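PDB 7AX7: endo-1,4-beta-xylanase from Uncultured bacterium, which uses cobalt(II), in the carbohydrate esterase family 4 domain described here, to cleave acetyl groups from acetylated xylan. Local coordinates for residues K97-P102 with N108-N113; D23-Y28 with M55-A60. All blocks are in the same frame, centred on the assembly; numbering follows the deposited sequence.

Contact 1. Residues K97-P102 with N108-N113; sequences KFFRPP and NTMYQN
Pro101 lies in the Arg-Pro-Pro run that, as in other NodB-type deacetylases, probably forms a wall of the active-site groove, with Phe99 just before it, and the methyl of Met110, on the short helix 108-113, packs against both. The touching is done by this one atom of the methionine, CE. It lies 3.8 Å from Pro101 CB and 4.0 Å from Phe99 CZ, touching the proline ring and the outer end of the phenyl ring at once. It stands near the plane of the phenyl ring, whose one face is overlain toward its rim by Pro101 N, 3.6 Å above the plane. The methionine chain runs out extended from its helix and then bends at its last torsion (chi3 71°), bringing CE to the pair; its axis and that of Phe99 cross at about a right angle. Phe99 CG lies anti to the backbone N (chi1 166°), which carries the ring out toward the helix. The contact is small, 86 Å² in all, buried and wholly apolar. Arg100 instead makes a salt bridge with Asp11, and its carbonyl accepts a hydrogen bond from the cobalt ligand His62. Around the apolar core, helix 74-92 adds Ile77 and Met81, and Phe118 of strand 118-123 meets Phe99 edge-to-face.

Contact 2. Residues D23-Y28 with M55-A60; sequences DILERY and MGCELA
Met55, just past the end of helix 46-54, reaches across to helix 16-28 and sets its methyl against the helix at Leu25 and Glu26. This is the tightly packed part of the contact. Met55 CE is 4.0 Å from Leu25 CB and 3.8 Å from Glu26 N, resting on the backbone of the turn as well as on side-chain carbon. A bend at the last torsion of the methionine (chi3 50°) turns the methyl onto the helix. Deeper in, Leu25 points toward segment 55-60, and its CD1 comes to 4.2 Å from Cys57 SG, a buried but longer apolar touch. Both side chains also rest on Phe34 of strand 33-36, and Leu25 further touches Ala32.

The outer side is formed by Glu26, exposed beyond its CB, which touches the methionine at 4.0 Å from Met55 CE. From there its chain is extended, CG anti to the backbone N (chi1 -180°), and carries the carboxylate to Arg51 of helix 46-54, outside the two segments, in a salt bridge. Asp23, one turn earlier, also pairs with Arg51, and the two acids probably share its charge.

No hydrogen bond joins the two segments. Gly56, with positive phi (68°), closes helix 46-54 in a Schellman motif and lets the chain turn into strand 58-61. Helix 16-28 here packs on that turn from helix 46-54 into the parallel strand, in the (beta/alpha) barrel-like fold of the NodB homology domain.

In the fold
The two contacts lie about 25 Å apart between centres, on opposite sides of the chain's centre, and follow one another in sequence: contact 2 closes at strand 58-61 before contact 1 opens at 97-102. That strand links them. It leads from the turn of contact 2 into His62, a cobalt ligand, and 97-102 runs beside it: Phe98 O lies 3.4 Å from Ala60 CB, and Phe98 and Arg100 bond to Ser61 through the backbone. Contact 2 joins helix 16-28 to the turn that leads into strand 58-61, whereas contact 1 lies nearer the metal, the side chain of Pro101 about 9 Å from cobalt, probably at one wall of the active-site groove.

Contact 1. Residues K97-P102 with N108-N113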
# COMPACT_ATOMS: atom_id res chain seq x y z
N LYS A 97 -1.01 -9.71 4.86
CA LYS A 97 -1.76 -9.41 6.07
C LYS A 97 -2.86 -8.38 5.87
O LYS A 97 -3.72 -8.24 6.74
CB LYS A 97 -0.83 -8.91 7.19
CG LYS A 97 0.25 -9.88 7.60
CD LYS A 97 -0.34 -11.20 8.06
CE LYS A 97 0.59 -11.93 9.03
NZ LYS A 97 1.92 -12.24 8.45
N PHE A 98 -2.83 -7.64 4.76
CA PHE A 98 -3.76 -6.54 4.55
C PHE A 98 -4.27 -6.54 3.12
O PHE A 98 -3.60 -7.04 2.21
CB PHE A 98 -3.09 -5.21 4.90
CG PHE A 98 -2.74 -5.09 6.34
CD1 PHE A 98 -3.71 -4.71 7.27
CD2 PHE A 98 -1.46 -5.41 6.79
CE1 PHE A 98 -3.39 -4.62 8.63
CE2 PHE A 98 -1.13 -5.32 8.14
CZ PHE A 98 -2.09 -4.93 9.07
N PHE A 99 -5.47 -5.99 2.95
CA PHE A 99 -6.12 -5.82 1.66
C PHE A 99 -6.50 -4.36 1.48
O PHE A 99 -6.99 -3.72 2.41
CB PHE A 99 -7.38 -6.71 1.58
CG PHE A 99 -8.30 -6.37 0.45
CD1 PHE A 99 -7.94 -6.63 -0.87
CD2 PHE A 99 -9.56 -5.82 0.70
CE1 PHE A 99 -8.82 -6.35 -1.92
CE2 PHE A 99 -10.43 -5.52 -0.34
CZ PHE A 99 -10.06 -5.79 -1.66
N ARG A 100 -6.28 -3.84 0.28
CA ARG A 100 -6.81 -2.53 -0.08
C ARG A 100 -7.71 -2.67 -1.30
O ARG A 100 -7.26 -3.16 -2.34
CB ARG A 100 -5.71 -1.52 -0.34
CG ARG A 100 -6.24 -0.15 -0.73
CD ARG A 100 -5.06 0.79 -0.96
NE ARG A 100 -4.68 1.50 0.24
CZ ARG A 100 -3.44 1.88 0.53
NH1 ARG A 100 -2.43 1.60 -0.30
NH2 ARG A 100 -3.20 2.52 1.65
N PRO A 101 -8.98 -2.27 -1.21
CA PRO A 101 -9.92 -2.50 -2.32
C PRO A 101 -9.59 -1.63 -3.52
O PRO A 101 -9.33 -0.42 -3.38
CB PRO A 101 -11.27 -2.12 -1.71
CG PRO A 101 -10.96 -1.21 -0.58
CD PRO A 101 -9.64 -1.71 -0.02
N PRO A 102 -9.60 -2.20 -4.73
CA PRO A 102 -9.41 -1.38 -5.94
C PRO A 102 -10.44 -0.27 -6.01
O PRO A 102 -11.63 -0.49 -5.75
CB PRO A 102 -9.59 -2.39 -7.08
CG PRO A 102 -9.27 -3.74 -6.46
CD PRO A 102 -9.78 -3.63 -5.04
N ASN A 108 -21.15 -4.63 0.88
CA ASN A 108 -21.35 -5.67 1.89
C ASN A 108 -20.74 -7.00 1.45
O ASN A 108 -20.13 -7.71 2.25
CB ASN A 108 -22.84 -5.87 2.18
CG ASN A 108 -23.49 -4.68 2.85
OD1 ASN A 108 -24.70 -4.50 2.76
ND2 ASN A 108 -22.69 -3.85 3.52
N THR A 109 -20.93 -7.37 0.18
CA THR A 109 -20.45 -8.66 -0.29
C THR A 109 -18.94 -8.80 -0.10
O THR A 109 -18.47 -9.84 0.37
CB THR A 109 -20.86 -8.85 -1.75
OG1 THR A 109 -22.29 -8.76 -1.84
CG2 THR A 109 -20.42 -10.22 -2.29
N MET A 110 -18.18 -7.74 -0.40
CA MET A 110 -16.73 -7.78 -0.17
C MET A 110 -16.41 -7.99 1.30
O MET A 110 -15.60 -8.87 1.65
CB MET A 110 -16.08 -6.49 -0.69
CG MET A 110 -16.05 -6.42 -2.20
SD MET A 110 -15.62 -4.80 -2.83
CE MET A 110 -13.88 -4.75 -2.38
N TYR A 111 -17.01 -7.19 2.18
CA TYR A 111 -16.73 -7.33 3.61
C TYR A 111 -17.06 -8.73 4.13
O TYR A 111 -16.37 -9.24 5.02
CB TYR A 111 -17.51 -6.29 4.41
CG TYR A 111 -16.88 -4.91 4.49
CD1 TYR A 111 -15.65 -4.72 5.11
CD2 TYR A 111 -17.55 -3.80 4.00
CE1 TYR A 111 -15.09 -3.45 5.20
CE2 TYR A 111 -17.00 -2.53 4.09
CZ TYR A 111 -15.77 -2.36 4.69
OH TYR A 111 -15.25 -1.09 4.78
N GLN A 112 -18.11 -9.36 3.59
CA GLN A 112 -18.51 -10.69 4.03
C GLN A 112 -17.55 -11.78 3.53
O GLN A 112 -17.55 -12.88 4.08
CB GLN A 112 -19.93 -11.02 3.53
CG GLN A 112 -21.04 -10.11 4.10
CD GLN A 112 -22.35 -10.21 3.32
OE1 GLN A 112 -22.48 -11.00 2.39
NE2 GLN A 112 -23.33 -9.39 3.71
N ASN A 113 -16.77 -11.50 2.49
CA ASN A 113 -16.03 -12.55 1.80
C ASN A 113 -14.54 -12.27 1.70
O ASN A 113 -13.86 -12.92 0.91
CB ASN A 113 -16.62 -12.78 0.41
CG ASN A 113 -17.94 -13.53 0.47
OD1 ASN A 113 -17.96 -14.72 0.75
ND2 ASN A 113 -19.05 -12.82 0.25

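Contact 2. Residues D23-Y28 with M55-A60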
# COMPACT_ATOMS: atom_id res chain seq x y z
N ASP A 23 14.63 2.53 -5.02
CA ASP A 23 15.89 3.26 -4.97
C ASP A 23 15.82 4.40 -3.96
O ASP A 23 16.75 4.61 -3.17
CB ASP A 23 16.24 3.81 -6.35
CG ASP A 23 16.65 2.73 -7.34
OD1 ASP A 23 16.91 1.58 -6.91
OD2 ASP A 23 16.70 3.03 -8.55
N ILE A 24 14.70 5.13 -3.96
CA ILE A 24 14.54 6.27 -3.07
C ILE A 24 14.34 5.81 -1.63
O ILE A 24 14.96 6.33 -0.70
CB ILE A 24 13.38 7.16 -3.56
CG1 ILE A 24 13.75 7.83 -4.89
CG2 ILE A 24 12.97 8.17 -2.49
CD1 ILE A 24 12.53 8.33 -5.68
N LEU A 25 13.46 4.83 -1.43
CA LEU A 25 13.27 4.29 -0.09
C LEU A 25 14.58 3.78 0.49
O LEU A 25 14.89 4.02 1.66
CB LEU A 25 12.22 3.17 -0.11
CG LEU A 25 10.79 3.53 -0.54
CD1 LEU A 25 9.92 2.29 -0.54
CD2 LEU A 25 10.18 4.62 0.36
N GLU A 26 15.38 3.08 -0.32
CA GLU A 26 16.66 2.58 0.17
C GLU A 26 17.59 3.73 0.53
O GLU A 26 18.28 3.69 1.56
CB GLU A 26 17.31 1.68 -0.88
CG GLU A 26 18.66 1.10 -0.47
CD GLU A 26 19.24 0.16 -1.54
OE1 GLU A 26 18.92 0.36 -2.73
OE2 GLU A 26 19.99 -0.77 -1.19
N ARG A 27 17.62 4.78 -0.31
CA ARG A 27 18.51 5.91 -0.06
C ARG A 27 18.23 6.53 1.31
O ARG A 27 19.17 6.88 2.03
CB ARG A 27 18.33 6.94 -1.18
CG ARG A 27 19.21 8.19 -1.13
CD ARG A 27 18.68 9.25 -2.12
NE ARG A 27 18.38 8.66 -3.43
CZ ARG A 27 17.51 9.15 -4.31
NH1 ARG A 27 16.82 10.26 -4.06
NH2 ARG A 27 17.33 8.51 -5.45
N TYR A 28 16.96 6.67 1.67
CA TYR A 28 16.55 7.27 2.94
C TYR A 28 16.37 6.26 4.07
O TYR A 28 16.00 6.65 5.19
CB TYR A 28 15.24 8.06 2.74
CG TYR A 28 15.44 9.37 2.01
CD1 TYR A 28 15.86 10.52 2.69
CD2 TYR A 28 15.24 9.46 0.64
CE1 TYR A 28 16.05 11.73 2.01
CE2 TYR A 28 15.43 10.65 -0.05
CZ TYR A 28 15.84 11.77 0.64
OH TYR A 28 16.02 12.95 -0.05
N MET A 55 14.46 -5.50 1.43
CA MET A 55 14.44 -4.21 2.09
C MET A 55 13.43 -4.15 3.24
O MET A 55 13.24 -3.07 3.81
CB MET A 55 14.13 -3.11 1.08
CG MET A 55 15.26 -2.85 0.10
SD MET A 55 14.77 -1.79 -1.27
CE MET A 55 13.97 -0.40 -0.44
N GLY A 56 12.77 -5.25 3.56
CA GLY A 56 11.79 -5.21 4.63
C GLY A 56 10.55 -4.41 4.32
O GLY A 56 9.87 -3.96 5.24
N CYS A 57 10.25 -4.19 3.04
CA CYS A 57 8.98 -3.58 2.67
C CYS A 57 7.91 -4.65 2.72
O CYS A 57 8.14 -5.80 2.33
CB CYS A 57 9.04 -2.95 1.29
SG CYS A 57 10.17 -1.52 1.17
N GLU A 58 6.73 -4.28 3.21
CA GLU A 58 5.64 -5.23 3.37
C GLU A 58 4.87 -5.38 2.07
O GLU A 58 4.58 -4.40 1.38
CB GLU A 58 4.69 -4.77 4.48
CG GLU A 58 3.50 -5.71 4.65
CD GLU A 58 2.74 -5.46 5.94
OE1 GLU A 58 2.87 -4.36 6.51
OE2 GLU A 58 2.01 -6.38 6.39
N LEU A 59 4.52 -6.62 1.74
CA LEU A 59 3.69 -6.90 0.58
C LEU A 59 2.26 -7.23 1.03
O LEU A 59 2.06 -8.05 1.94
CB LEU A 59 4.29 -8.04 -0.25
CG LEU A 59 5.75 -7.88 -0.71
CD1 LEU A 59 6.17 -9.05 -1.60
CD2 LEU A 59 5.97 -6.55 -1.44
N ALA A 60 1.28 -6.60 0.40
CA ALA A 60 -0.14 -6.72 0.74
C ALA A 60 -0.95 -6.92 -0.54
O ALA A 60 -0.43 -6.88 -1.65
CB ALA A 60 -0.62 -5.49 1.53